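Local coordinates for multiple PDZ domain protein (Mus musculus, PDB 4XH7) that probably acts as a multidomain scaffold in signalling, this PDZ domain being of the kind that binds the C-terminal tails of partner proteins, at residues K69-N83 against I95-R109. Numbering follows the deposited sequence.
Sequences KLFSGDELLEVNGIN and ILKELPIDVTMVCCR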
# COMPACT_ATOMS: atom_id res chain seq x y z
N LYS A 69 0.72 -2.48 -9.77
CA LYS A 69 1.57 -3.20 -8.85
C LYS A 69 0.85 -3.99 -7.76
O LYS A 69 1.45 -4.88 -7.14
CB LYS A 69 2.51 -2.22 -8.14
CG LYS A 69 3.46 -1.45 -9.03
CD LYS A 69 4.60 -2.31 -9.47
CE LYS A 69 5.69 -1.48 -10.09
NZ LYS A 69 6.50 -2.31 -11.02
N LEU A 70 -0.36 -3.56 -7.44
CA LEU A 70 -1.06 -4.13 -6.30
C LEU A 70 -2.21 -5.03 -6.75
O LEU A 70 -2.91 -4.75 -7.72
CB LEU A 70 -1.60 -3.00 -5.41
CG LEU A 70 -0.55 -2.04 -4.87
CD1 LEU A 70 -1.15 -1.02 -3.91
CD2 LEU A 70 0.59 -2.77 -4.15
N PHE A 71 -2.39 -6.12 -6.02
CA PHE A 71 -3.37 -7.14 -6.35
C PHE A 71 -4.32 -7.42 -5.20
O PHE A 71 -3.97 -7.18 -4.03
CB PHE A 71 -2.67 -8.47 -6.72
CG PHE A 71 -1.88 -8.40 -8.00
CD1 PHE A 71 -0.65 -7.75 -8.03
CD2 PHE A 71 -2.37 -8.96 -9.17
CE1 PHE A 71 0.10 -7.66 -9.20
CE2 PHE A 71 -1.63 -8.88 -10.35
CZ PHE A 71 -0.41 -8.22 -10.37
N SER A 72 -5.52 -7.90 -5.50
CA SER A 72 -6.39 -8.42 -4.44
C SER A 72 -5.61 -9.36 -3.54
O SER A 72 -4.79 -10.16 -4.00
CB SER A 72 -7.59 -9.17 -5.03
OG SER A 72 -7.14 -10.36 -5.66
N GLY A 73 -5.84 -9.24 -2.23
CA GLY A 73 -5.15 -10.07 -1.26
C GLY A 73 -3.95 -9.37 -0.66
O GLY A 73 -3.49 -9.80 0.39
N ASP A 74 -3.45 -8.31 -1.29
CA ASP A 74 -2.24 -7.66 -0.71
C ASP A 74 -2.57 -6.99 0.62
O ASP A 74 -3.64 -6.39 0.79
CB ASP A 74 -1.67 -6.63 -1.68
CG ASP A 74 -0.98 -7.26 -2.88
OD1 ASP A 74 -0.78 -8.50 -2.91
OD2 ASP A 74 -0.62 -6.50 -3.81
N GLU A 75 -1.62 -7.04 1.55
CA GLU A 75 -1.79 -6.41 2.85
C GLU A 75 -1.22 -5.01 2.83
O GLU A 75 -0.10 -4.80 2.39
CB GLU A 75 -1.11 -7.24 3.94
CG GLU A 75 -1.31 -6.57 5.31
CD GLU A 75 -0.88 -7.41 6.49
OE1 GLU A 75 -1.10 -6.92 7.63
OE2 GLU A 75 -0.30 -8.53 6.33
N LEU A 76 -1.97 -4.04 3.38
CA LEU A 76 -1.50 -2.65 3.44
C LEU A 76 -0.51 -2.46 4.59
O LEU A 76 -0.82 -2.82 5.71
CB LEU A 76 -2.67 -1.71 3.67
CG LEU A 76 -3.72 -1.75 2.56
CD1 LEU A 76 -4.83 -0.77 2.98
CD2 LEU A 76 -3.16 -1.32 1.25
N LEU A 77 0.66 -1.87 4.31
CA LEU A 77 1.66 -1.64 5.36
C LEU A 77 1.92 -0.17 5.72
O LEU A 77 2.01 0.17 6.90
CB LEU A 77 3.00 -2.29 5.00
CG LEU A 77 2.92 -3.80 4.77
CD1 LEU A 77 4.27 -4.29 4.27
CD2 LEU A 77 2.46 -4.53 6.04
N GLU A 78 2.03 0.69 4.71
CA GLU A 78 2.46 2.06 4.90
C GLU A 78 1.95 2.91 3.73
O GLU A 78 1.89 2.43 2.58
CB GLU A 78 3.98 2.13 4.99
CG GLU A 78 4.52 3.53 5.22
CD GLU A 78 6.05 3.57 5.16
OE1 GLU A 78 6.58 4.27 4.27
OE2 GLU A 78 6.70 2.94 6.03
N VAL A 79 1.56 4.16 3.98
CA VAL A 79 1.23 5.05 2.83
C VAL A 79 1.87 6.39 3.12
O VAL A 79 1.68 6.92 4.22
CB VAL A 79 -0.30 5.26 2.62
CG1 VAL A 79 -0.94 4.04 1.97
CG2 VAL A 79 -1.03 5.59 3.92
N ASN A 80 2.63 6.93 2.16
CA ASN A 80 3.32 8.22 2.37
C ASN A 80 4.02 8.33 3.74
O ASN A 80 3.90 9.36 4.44
CB ASN A 80 2.34 9.37 2.18
CG ASN A 80 2.02 9.58 0.73
OD1 ASN A 80 2.51 8.83 -0.13
ND2 ASN A 80 1.24 10.61 0.42
N GLY A 81 4.71 7.26 4.12
CA GLY A 81 5.46 7.23 5.36
C GLY A 81 4.68 6.98 6.63
O GLY A 81 5.28 6.85 7.70
N ILE A 82 3.36 6.90 6.52
CA ILE A 82 2.48 6.68 7.68
C ILE A 82 2.18 5.18 7.85
O ILE A 82 1.70 4.51 6.92
CB ILE A 82 1.16 7.43 7.50
CG1 ILE A 82 1.43 8.94 7.28
CG2 ILE A 82 0.22 7.18 8.67
CD1 ILE A 82 0.26 9.67 6.66
N ASN A 83 2.44 4.66 9.03
CA ASN A 83 2.24 3.24 9.28
C ASN A 83 0.77 2.83 9.25
O ASN A 83 -0.08 3.53 9.83
CB ASN A 83 2.81 2.86 10.65
CG ASN A 83 2.57 1.40 10.96
OD1 ASN A 83 3.18 0.55 10.33
ND2 ASN A 83 1.66 1.10 11.90
N ILE A 95 -6.63 7.59 7.67
CA ILE A 95 -5.35 7.87 7.03
C ILE A 95 -5.50 7.81 5.49
O ILE A 95 -5.04 8.71 4.78
CB ILE A 95 -4.25 6.90 7.50
CG1 ILE A 95 -3.82 7.22 8.95
CG2 ILE A 95 -3.03 7.00 6.57
CD1 ILE A 95 -3.11 6.07 9.71
N LEU A 96 -6.15 6.78 4.95
CA LEU A 96 -6.31 6.66 3.50
C LEU A 96 -7.14 7.83 2.94
O LEU A 96 -6.84 8.38 1.87
CB LEU A 96 -6.98 5.33 3.12
CG LEU A 96 -6.13 4.11 3.50
CD1 LEU A 96 -6.93 2.84 3.29
CD2 LEU A 96 -4.83 4.04 2.69
N LYS A 97 -8.17 8.23 3.67
CA LYS A 97 -9.04 9.32 3.18
C LYS A 97 -8.31 10.65 3.06
O LYS A 97 -8.65 11.48 2.21
CB LYS A 97 -10.26 9.50 4.10
CG LYS A 97 -11.33 8.45 3.89
N GLU A 98 -7.34 10.87 3.92
CA GLU A 98 -6.64 12.15 4.01
C GLU A 98 -5.43 12.25 3.10
O GLU A 98 -4.69 13.23 3.15
CB GLU A 98 -6.18 12.39 5.45
CG GLU A 98 -7.33 12.63 6.43
N LEU A 99 -5.19 11.22 2.30
CA LEU A 99 -4.03 11.22 1.41
C LEU A 99 -4.14 12.31 0.35
O LEU A 99 -5.21 12.57 -0.18
CB LEU A 99 -3.89 9.85 0.73
CG LEU A 99 -3.39 8.78 1.70
CD1 LEU A 99 -3.50 7.45 1.03
CD2 LEU A 99 -1.94 9.08 2.10
N PRO A 100 -3.00 12.93 0.01
CA PRO A 100 -2.93 13.83 -1.14
C PRO A 100 -3.00 13.08 -2.47
O PRO A 100 -3.12 11.86 -2.49
CB PRO A 100 -1.56 14.48 -0.97
CG PRO A 100 -0.73 13.34 -0.43
CD PRO A 100 -1.66 12.70 0.60
N ILE A 101 -2.92 13.80 -3.59
CA ILE A 101 -2.99 13.19 -4.91
C ILE A 101 -1.95 12.11 -5.17
O ILE A 101 -2.26 11.04 -5.71
CB ILE A 101 -2.85 14.28 -5.99
CG1 ILE A 101 -4.11 15.12 -6.01
CG2 ILE A 101 -2.59 13.66 -7.35
CD1 ILE A 101 -5.26 14.35 -6.47
N ASP A 102 -0.70 12.39 -4.80
CA ASP A 102 0.40 11.47 -5.05
C ASP A 102 0.65 10.60 -3.82
O ASP A 102 0.92 11.12 -2.75
CB ASP A 102 1.66 12.24 -5.43
CG ASP A 102 1.54 12.92 -6.79
OD1 ASP A 102 0.95 12.30 -7.72
OD2 ASP A 102 2.02 14.06 -6.93
N VAL A 103 0.61 9.28 -4.01
CA VAL A 103 0.69 8.37 -2.88
C VAL A 103 1.74 7.30 -3.13
O VAL A 103 1.77 6.70 -4.20
CB VAL A 103 -0.66 7.67 -2.63
CG1 VAL A 103 -0.56 6.74 -1.42
CG2 VAL A 103 -1.75 8.73 -2.41
N THR A 104 2.60 7.07 -2.16
CA THR A 104 3.49 5.93 -2.22
C THR A 104 2.97 4.88 -1.26
O THR A 104 2.93 5.13 -0.07
CB THR A 104 4.93 6.34 -1.83
OG1 THR A 104 5.39 7.30 -2.80
CG2 THR A 104 5.87 5.11 -1.82
N MET A 105 2.58 3.72 -1.78
CA MET A 105 1.95 2.68 -0.97
C MET A 105 2.93 1.59 -0.80
O MET A 105 3.55 1.18 -1.79
CB MET A 105 0.69 2.14 -1.66
CG MET A 105 -0.36 3.19 -1.90
SD MET A 105 -1.86 2.46 -2.61
CE MET A 105 -2.29 1.29 -1.30
N VAL A 106 3.08 1.06 0.42
CA VAL A 106 3.86 -0.15 0.61
C VAL A 106 2.91 -1.23 1.05
O VAL A 106 2.16 -1.03 2.01
CB VAL A 106 4.96 0.00 1.69
CG1 VAL A 106 5.80 -1.33 1.84
CG2 VAL A 106 5.85 1.22 1.40
N CYS A 107 2.94 -2.37 0.36
CA CYS A 107 2.10 -3.53 0.70
C CYS A 107 2.91 -4.79 0.74
O CYS A 107 4.09 -4.79 0.38
CB CYS A 107 0.98 -3.74 -0.33
SG CYS A 107 -0.17 -2.33 -0.47
N CYS A 108 2.30 -5.90 1.16
CA CYS A 108 3.00 -7.19 1.03
C CYS A 108 2.06 -8.32 0.73
O CYS A 108 0.82 -8.18 0.80
CB CYS A 108 3.80 -7.51 2.31
SG CYS A 108 2.76 -7.71 3.77
N ARG A 109 2.63 -9.43 0.28
CA ARG A 109 1.83 -10.65 0.07
C ARG A 109 2.66 -11.83 0.59
O ARG A 109 3.87 -11.76 0.57
CB ARG A 109 1.41 -10.83 -1.41
CG ARG A 109 2.57 -10.88 -2.42
CD ARG A 109 2.01 -10.88 -3.88
NE ARG A 109 1.49 -9.57 -4.24
CZ ARG A 109 2.02 -8.74 -5.12
NH1 ARG A 109 1.44 -7.56 -5.33
NH2 ARG A 109 3.11 -9.08 -5.81
O HOH W 1 3.59 -6.57 -7.77
O HOH W 2 5.34 5.25 2.04
O HOH W 3 4.13 10.21 -2.23
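R109 grips D74 side-on: NE reaches OD1 at 2.8 Å and NH1 reaches OD2, also at 2.8 Å, the carboxylate turned 29° from the guanidinium plane. The bend at chi3 (73°) turns the edge of the guanidinium to the 69-74 loop, where NH1 also bonds K69 O, and water 1 bridges K69 O to NH2. D74 OD2 takes the backbone N of F71 from the opposite face of its plane, so the carboxylate ties the loop to strand 102-110. A leucine in place of R109 would probably leave D74 without its counter-charge and K69 O without this donor.

Backbone bonds pair strand 75-79 antiparallel with 102-110, E75 opposite C108. A classic beta bulge shifts the register by one residue, V106 O accepting from both L77 N (2.9 Å) and E78 N (3.2 Å). At the type I' turn, N80 N bonds T104 O, and the N80 side-chain amide carries the pairing on: OD1 takes T104 N at 2.7 Å, while ND2 gives a straight bond (169°) to D102 O.

Apolar contacts fill the side bearing L76, V79, M105 and C107. L70 CD1 and L76 CD2 both touch M105 CE, and V79 CG2 meets I95 CG2 at 3.6 Å, joining the sheet to helix 89-97. These side chains form part of the hydrophobic core of the PDZ fold, a small, partly open beta barrel capped by helices.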